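Local coordinates for mitochondrial enolase superfamily member 1 (Homo sapiens, PDB 4A35), which catalyses the magnesium-dependent dehydration of L-fuconate to 2-keto-3-deoxy-L-fuconate in the breakdown of L-fucose, at residues A[122-125]-A[126-129]; A[159-162]-A[163-166]. All coordinates share one frame; numbering follows the deposited sequence.

Overall arrangement
Contacts 1 and 2 follow one another along the chain, with centres about 26 Å apart and nearest atoms about 13 Å apart. Contact 1 lies within one helix; contact 2 spans the loop end and the first turn of helix 162-171. Contact 1 is well inside helix 110-131 of the N-terminal domain and is almost wholly buried. It combines a tryptophan pair with an i/i+4 salt bridge. Contact 2 is only partly buried. Its chemistry is that of a helix end, where side chains bond to backbone N-H groups. Both lean on helix 335-348: Trp124 bonds to Asn337, and Leu160 packs on Leu344 and Met345. Both lie away from the magnesium and substrate sites.

Contact 1. Residues A[122-125]-A[126-129]; sequences AVWD and LWAK
Asp125 OD2 is gripped by Lys129 NZ at 2.8 Å and also accepts from the backbone N of Cys53. The lysine bond is an i/i+4 salt bridge on helix 110-131, in the N-terminal domain of this enolase superfamily member. NZ comes to the syn side of OD2, 20° out of the carboxylate plane. Asp125 CG is anti to the backbone N (chi1 -178°), which swings the carboxylate toward the next turn. The lysine chain runs extended beyond CG and passes Asp125, with CE 3.3 Å from OD2. NZ also pairs with Glu418 and bonds to Lys51 O, while Asp125 OD1 accepts from Tyr415 N, so the pair ties the helix to the C-terminal part of the chain and to the start of strand 52-58 with the loop before it.

The backbone beneath is regular helix. Trp127 N gives to Val123 O at 2.9 Å, and Ala128 N gives to Trp124 O at the same length.

Trp124 and Trp127 lie side by side and point the same way. Their NE1 atoms bond elsewhere, to Asn337 and Glu131 respectively. The two six-membered rings meet obliquely, with planes at 40° and centroids 5.0 Å apart. Trp127 CZ3 lies over one face of Trp124, 3.5 Å from its CZ3.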
ATOM      1  N   ALA A 122     -15.742  13.464   3.894  1.00 17.06           N
ATOM      2  CA  ALA A 122     -16.548  14.269   4.801  1.00 17.83           C
ATOM      3  C   ALA A 122     -16.364  15.794   4.488  1.00 20.88           C
ATOM      4  O   ALA A 122     -17.328  16.562   4.503  1.00 20.87           O
ATOM      5  CB  ALA A 122     -16.182  13.930   6.261  1.00 17.88           C
ATOM      6  N   VAL A 123     -15.154  16.212   4.096  1.00 18.51           N
ATOM      7  CA  VAL A 123     -14.929  17.632   3.775  1.00 18.32           C
ATOM      8  C   VAL A 123     -15.658  18.007   2.456  1.00 21.35           C
ATOM      9  O   VAL A 123     -16.302  19.052   2.392  1.00 20.64           O
ATOM     10  CB  VAL A 123     -13.398  17.955   3.719  1.00 21.89           C
ATOM     11  CG1 VAL A 123     -13.148  19.382   3.240  1.00 21.14           C
ATOM     12  CG2 VAL A 123     -12.731  17.742   5.096  1.00 21.59           C
ATOM     13  N   TRP A 124     -15.574  17.139   1.416  1.00 19.40           N
ATOM     14  CA  TRP A 124     -16.289  17.379   0.122  1.00 17.94           C
ATOM     15  C   TRP A 124     -17.804  17.420   0.374  1.00 19.81           C
ATOM     16  O   TRP A 124     -18.488  18.293  -0.154  1.00 19.28           O
ATOM     17  CB  TRP A 124     -15.932  16.299  -0.899  1.00 16.42           C
ATOM     18  CG  TRP A 124     -14.612  16.584  -1.556  1.00 17.82           C
ATOM     19  CD1 TRP A 124     -13.384  16.085  -1.203  1.00 20.31           C
ATOM     20  CD2 TRP A 124     -14.382  17.514  -2.617  1.00 18.08           C
ATOM     21  NE1 TRP A 124     -12.400  16.678  -1.961  1.00 19.98           N
ATOM     22  CE2 TRP A 124     -12.996  17.482  -2.909  1.00 20.49           C
ATOM     23  CE3 TRP A 124     -15.235  18.307  -3.420  1.00 19.15           C
ATOM     24  CZ2 TRP A 124     -12.428  18.260  -3.924  1.00 19.04           C
ATOM     25  CZ3 TRP A 124     -14.679  19.025  -4.482  1.00 21.35           C
ATOM     26  CH2 TRP A 124     -13.292  18.998  -4.723  1.00 20.81           C
ATOM     27  N   ASP A 125     -18.316  16.530   1.248  1.00 17.67           N
ATOM     28  CA  ASP A 125     -19.763  16.523   1.574  1.00 18.13           C
ATOM     29  C   ASP A 125     -20.169  17.841   2.218  1.00 22.49           C
ATOM     30  O   ASP A 125     -21.109  18.507   1.746  1.00 21.70           O
ATOM     31  CB  ASP A 125     -20.112  15.340   2.492  1.00 19.45           C
ATOM     32  CG  ASP A 125     -21.608  15.261   2.822  1.00 25.95           C
ATOM     33  OD1 ASP A 125     -22.441  15.196   1.855  1.00 23.39           O
ATOM     34  OD2 ASP A 125     -21.942  15.205   4.030  1.00 22.13           O
ATOM     35  N   LEU A 126     -19.379  18.277   3.202  1.00 19.89           N
ATOM     36  CA  LEU A 126     -19.627  19.524   3.905  1.00 19.88           C
ATOM     37  C   LEU A 126     -19.593  20.735   2.960  1.00 23.37           C
ATOM     38  O   LEU A 126     -20.514  21.576   2.982  1.00 22.09           O
ATOM     39  CB  LEU A 126     -18.576  19.669   5.014  1.00 20.19           C
ATOM     40  CG  LEU A 126     -18.626  20.959   5.847  1.00 22.47           C
ATOM     41  CD1 LEU A 126     -20.026  21.181   6.506  1.00 21.41           C
ATOM     42  CD2 LEU A 126     -17.505  20.939   6.912  1.00 23.61           C
ATOM     43  N   TRP A 127     -18.555  20.829   2.140  1.00 20.38           N
ATOM     44  CA  TRP A 127     -18.383  21.928   1.195  1.00 22.54           C
ATOM     45  C   TRP A 127     -19.585  21.978   0.224  1.00 25.15           C
ATOM     46  O   TRP A 127     -20.221  23.035   0.072  1.00 22.83           O
ATOM     47  CB  TRP A 127     -17.035  21.735   0.429  1.00 21.65           C
ATOM     48  CG  TRP A 127     -16.703  22.831  -0.541  1.00 23.38           C
ATOM     49  CD1 TRP A 127     -17.254  24.081  -0.594  1.00 26.86           C
ATOM     50  CD2 TRP A 127     -15.735  22.775  -1.600  1.00 22.84           C
ATOM     51  NE1 TRP A 127     -16.702  24.800  -1.623  1.00 26.52           N
ATOM     52  CE2 TRP A 127     -15.716  24.049  -2.211  1.00 27.15           C
ATOM     53  CE3 TRP A 127     -14.782  21.822  -1.997  1.00 23.05           C
ATOM     54  CZ2 TRP A 127     -14.879  24.346  -3.300  1.00 26.74           C
ATOM     55  CZ3 TRP A 127     -13.927  22.133  -3.048  1.00 25.12           C
ATOM     56  CH2 TRP A 127     -13.966  23.388  -3.671  1.00 25.75           C
ATOM     57  N   ALA A 128     -19.926  20.830  -0.392  1.00 22.03           N
ATOM     58  CA  ALA A 128     -21.041  20.764  -1.369  1.00 22.56           C
ATOM     59  C   ALA A 128     -22.364  21.147  -0.688  1.00 23.76           C
ATOM     60  O   ALA A 128     -23.114  21.956  -1.220  1.00 21.80           O
ATOM     61  CB  ALA A 128     -21.130  19.376  -1.985  1.00 23.19           C
ATOM     62  N   LYS A 129     -22.580  20.688   0.540  1.00 21.52           N
ATOM     63  CA  LYS A 129     -23.793  21.072   1.287  1.00 21.45           C
ATOM     64  C   LYS A 129     -23.829  22.576   1.597  1.00 27.65           C
ATOM     65  O   LYS A 129     -24.902  23.185   1.455  1.00 26.35           O
ATOM     66  CB  LYS A 129     -23.919  20.283   2.607  1.00 23.41           C
ATOM     67  CG  LYS A 129     -24.303  18.802   2.448  1.00 21.10           C
ATOM     68  CD  LYS A 129     -24.216  18.097   3.817  1.00 20.90           C
ATOM     69  CE  LYS A 129     -24.889  16.733   3.743  1.00 23.20           C
ATOM     70  NZ  LYS A 129     -24.521  15.876   4.918  1.00 20.82           N
TER

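Contact 2. Residues A[159-162]-A[163-166]; sequences VLTE and EDAL. With EDO (1,2-ethanediol), chain J.
The carboxylate of Asp164 has Thr161 over one face. Thr161 OG1 sits above the carboxylate carbon, 3.2 Å from Asp164 CG. On the same side, Thr161 N gives a nearly straight hydrogen bond to Asp164 OD2, at 2.9 Å and with an N-H...O angle of 171°. This donor stands above the carboxylate plane, 40° out of it. A 1,2-ethanediol, probably from the crystallisation liquor, comes from another direction and does not lie over that face. Its O1 gives a 2.6 Å hydrogen bond to Asp164 OD2. In this crystal two donors therefore bond to this oxygen, and Lys348 adds a long, weak ion pair.

The return bond runs from Asp164 N to Thr161 OG1, at 3.0 Å. Thr161 OG1 lies between its own backbone N and carbonyl carbon (chi1 65°), and from there it meets the incoming N-H. The two side chains cross at a slant, each reaching for the backbone of the other residue. Thr161 is the N-cap of helix 162-171, and Asp164 is three residues further on.

The first helical backbone bonds begin here. Ala165 N gives to Thr161 O at 3.0 Å, and Leu166 N gives to Glu162 O at 2.9 Å.

Leu160 runs past Asp164 in the opposite sense, with its CD1 3.9 Å from Asp164 CB. Leu160 CG also faces Ala165 CB at 4.5 Å, a loose apolar contact across the cap. Leu344 of helix 335-348 and Phe153 pack against both residues. Val159 O, two residues before the cap, accepts from Lys348 NZ. The reciprocal pair of bonds between Thr161 and Asp164 is a capping box, which closes the N-terminal end of helix 162-171.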
ATOM      1  N   VAL A 159       3.228  12.994 -17.038  1.00 18.29           N
ATOM      2  CA  VAL A 159       2.160  12.610 -18.009  1.00 18.44           C
ATOM      3  C   VAL A 159       1.035  13.669 -18.038  1.00 20.37           C
ATOM      4  O   VAL A 159       0.328  13.769 -19.023  1.00 20.64           O
ATOM      5  CB  VAL A 159       1.565  11.189 -17.781  1.00 21.44           C
ATOM      6  CG1 VAL A 159       2.641  10.119 -17.807  1.00 21.68           C
ATOM      7  CG2 VAL A 159       0.701  11.090 -16.499  1.00 21.49           C
ATOM      8  N   LEU A 160       0.871  14.430 -16.959  1.00 18.93           N
ATOM      9  CA  LEU A 160      -0.234  15.408 -16.819  1.00 17.32           C
ATOM     10  C   LEU A 160       0.215  16.560 -15.937  1.00 21.30           C
ATOM     11  O   LEU A 160       0.244  16.448 -14.695  1.00 19.78           O
ATOM     12  CB  LEU A 160      -1.492  14.712 -16.221  1.00 16.62           C
ATOM     13  CG  LEU A 160      -2.762  15.589 -16.063  1.00 19.66           C
ATOM     14  CD1 LEU A 160      -3.621  15.604 -17.381  1.00 19.69           C
ATOM     15  CD2 LEU A 160      -3.608  15.096 -14.853  1.00 20.57           C
ATOM     16  N   THR A 161       0.598  17.667 -16.596  1.00 20.42           N
ATOM     17  CA  THR A 161       0.940  18.895 -15.879  1.00 20.83           C
ATOM     18  C   THR A 161      -0.362  19.620 -15.505  1.00 24.39           C
ATOM     19  O   THR A 161      -1.455  19.247 -15.976  1.00 22.67           O
ATOM     20  CB  THR A 161       1.820  19.812 -16.768  1.00 22.17           C
ATOM     21  OG1 THR A 161       1.045  20.250 -17.909  1.00 21.38           O
ATOM     22  CG2 THR A 161       3.133  19.132 -17.239  1.00 21.15           C
ATOM     23  N   GLU A 162      -0.241  20.652 -14.661  1.00 21.96           N
ATOM     24  CA  GLU A 162      -1.381  21.509 -14.304  0.50 21.08           C
ATOM     25  C   GLU A 162      -1.963  22.128 -15.583  1.00 23.34           C
ATOM     26  O   GLU A 162      -3.173  22.188 -15.743  1.00 23.16           O
ATOM     27  CB  GLU A 162      -0.938  22.609 -13.334  0.50 22.23           C
ATOM     28  CG  GLU A 162      -0.635  22.103 -11.940  0.50 22.27           C
ATOM     29  CD  GLU A 162      -0.187  23.149 -10.939  0.50 40.09           C
ATOM     30  OE1 GLU A 162      -0.783  24.249 -10.931  0.50 37.25           O
ATOM     31  OE2 GLU A 162       0.752  22.869 -10.156  0.50 35.04           O
ATOM     32  N   GLU A 163      -1.084  22.574 -16.506  1.00 20.20           N
ATOM     33  CA  GLU A 163      -1.433  23.166 -17.801  0.50 20.03           C
ATOM     34  C   GLU A 163      -2.234  22.126 -18.654  1.00 23.92           C
ATOM     35  O   GLU A 163      -3.242  22.458 -19.270  1.00 23.13           O
ATOM     36  CB  GLU A 163      -0.134  23.621 -18.508  0.50 21.27           C
ATOM     37  CG  GLU A 163       0.680  24.679 -17.746  0.50 31.80           C
ATOM     38  CD  GLU A 163       1.364  24.378 -16.413  0.50 46.99           C
ATOM     39  OE1 GLU A 163       1.756  23.213 -16.156  0.50 22.40           O
ATOM     40  OE2 GLU A 163       1.553  25.342 -15.635  0.50 44.54           O
ATOM     41  N   ASP A 164      -1.765  20.876 -18.689  1.00 21.46           N
ATOM     42  CA  ASP A 164      -2.445  19.787 -19.449  1.00 20.28           C
ATOM     43  C   ASP A 164      -3.862  19.573 -18.912  1.00 24.08           C
ATOM     44  O   ASP A 164      -4.776  19.344 -19.696  1.00 21.71           O
ATOM     45  CB  ASP A 164      -1.726  18.436 -19.323  1.00 20.73           C
ATOM     46  CG  ASP A 164      -0.381  18.327 -19.983  1.00 26.31           C
ATOM     47  OD1 ASP A 164      -0.151  19.040 -20.992  1.00 25.81           O
ATOM     48  OD2 ASP A 164       0.446  17.543 -19.491  1.00 24.69           O
ATOM     49  N   ALA A 165      -4.002  19.595 -17.556  1.00 18.38           N
ATOM     50  CA  ALA A 165      -5.282  19.416 -16.840  1.00 19.07           C
ATOM     51  C   ALA A 165      -6.213  20.565 -17.222  1.00 24.61           C
ATOM     52  O   ALA A 165      -7.378  20.338 -17.530  1.00 23.94           O
ATOM     53  CB  ALA A 165      -5.035  19.402 -15.327  1.00 19.16           C
ATOM     54  N   LEU A 166      -5.687  21.810 -17.223  1.00 22.11           N
ATOM     55  CA  LEU A 166      -6.464  22.997 -17.605  1.00 23.16           C
ATOM     56  C   LEU A 166      -6.971  22.877 -19.046  1.00 25.24           C
ATOM     57  O   LEU A 166      -8.105  23.265 -19.329  1.00 25.17           O
ATOM     58  CB  LEU A 166      -5.645  24.286 -17.458  1.00 24.56           C
ATOM     59  CG  LEU A 166      -5.470  24.784 -16.015  1.00 30.72           C
ATOM     60  CD1 LEU A 166      -4.399  25.915 -15.959  1.00 32.55           C
ATOM     61  CD2 LEU A 166      -6.798  25.274 -15.437  1.00 34.42           C
TER
HETATM   62  C1  EDO J1453       3.676  16.083 -20.052  1.00 40.76           C
HETATM   63  O1  EDO J1453       2.693  16.965 -20.573  1.00 34.08           O
HETATM   64  C2  EDO J1453       4.284  15.304 -21.239  1.00 45.65           C
HETATM   65  O2  EDO J1453       3.201  14.766 -22.005  1.00 50.72           O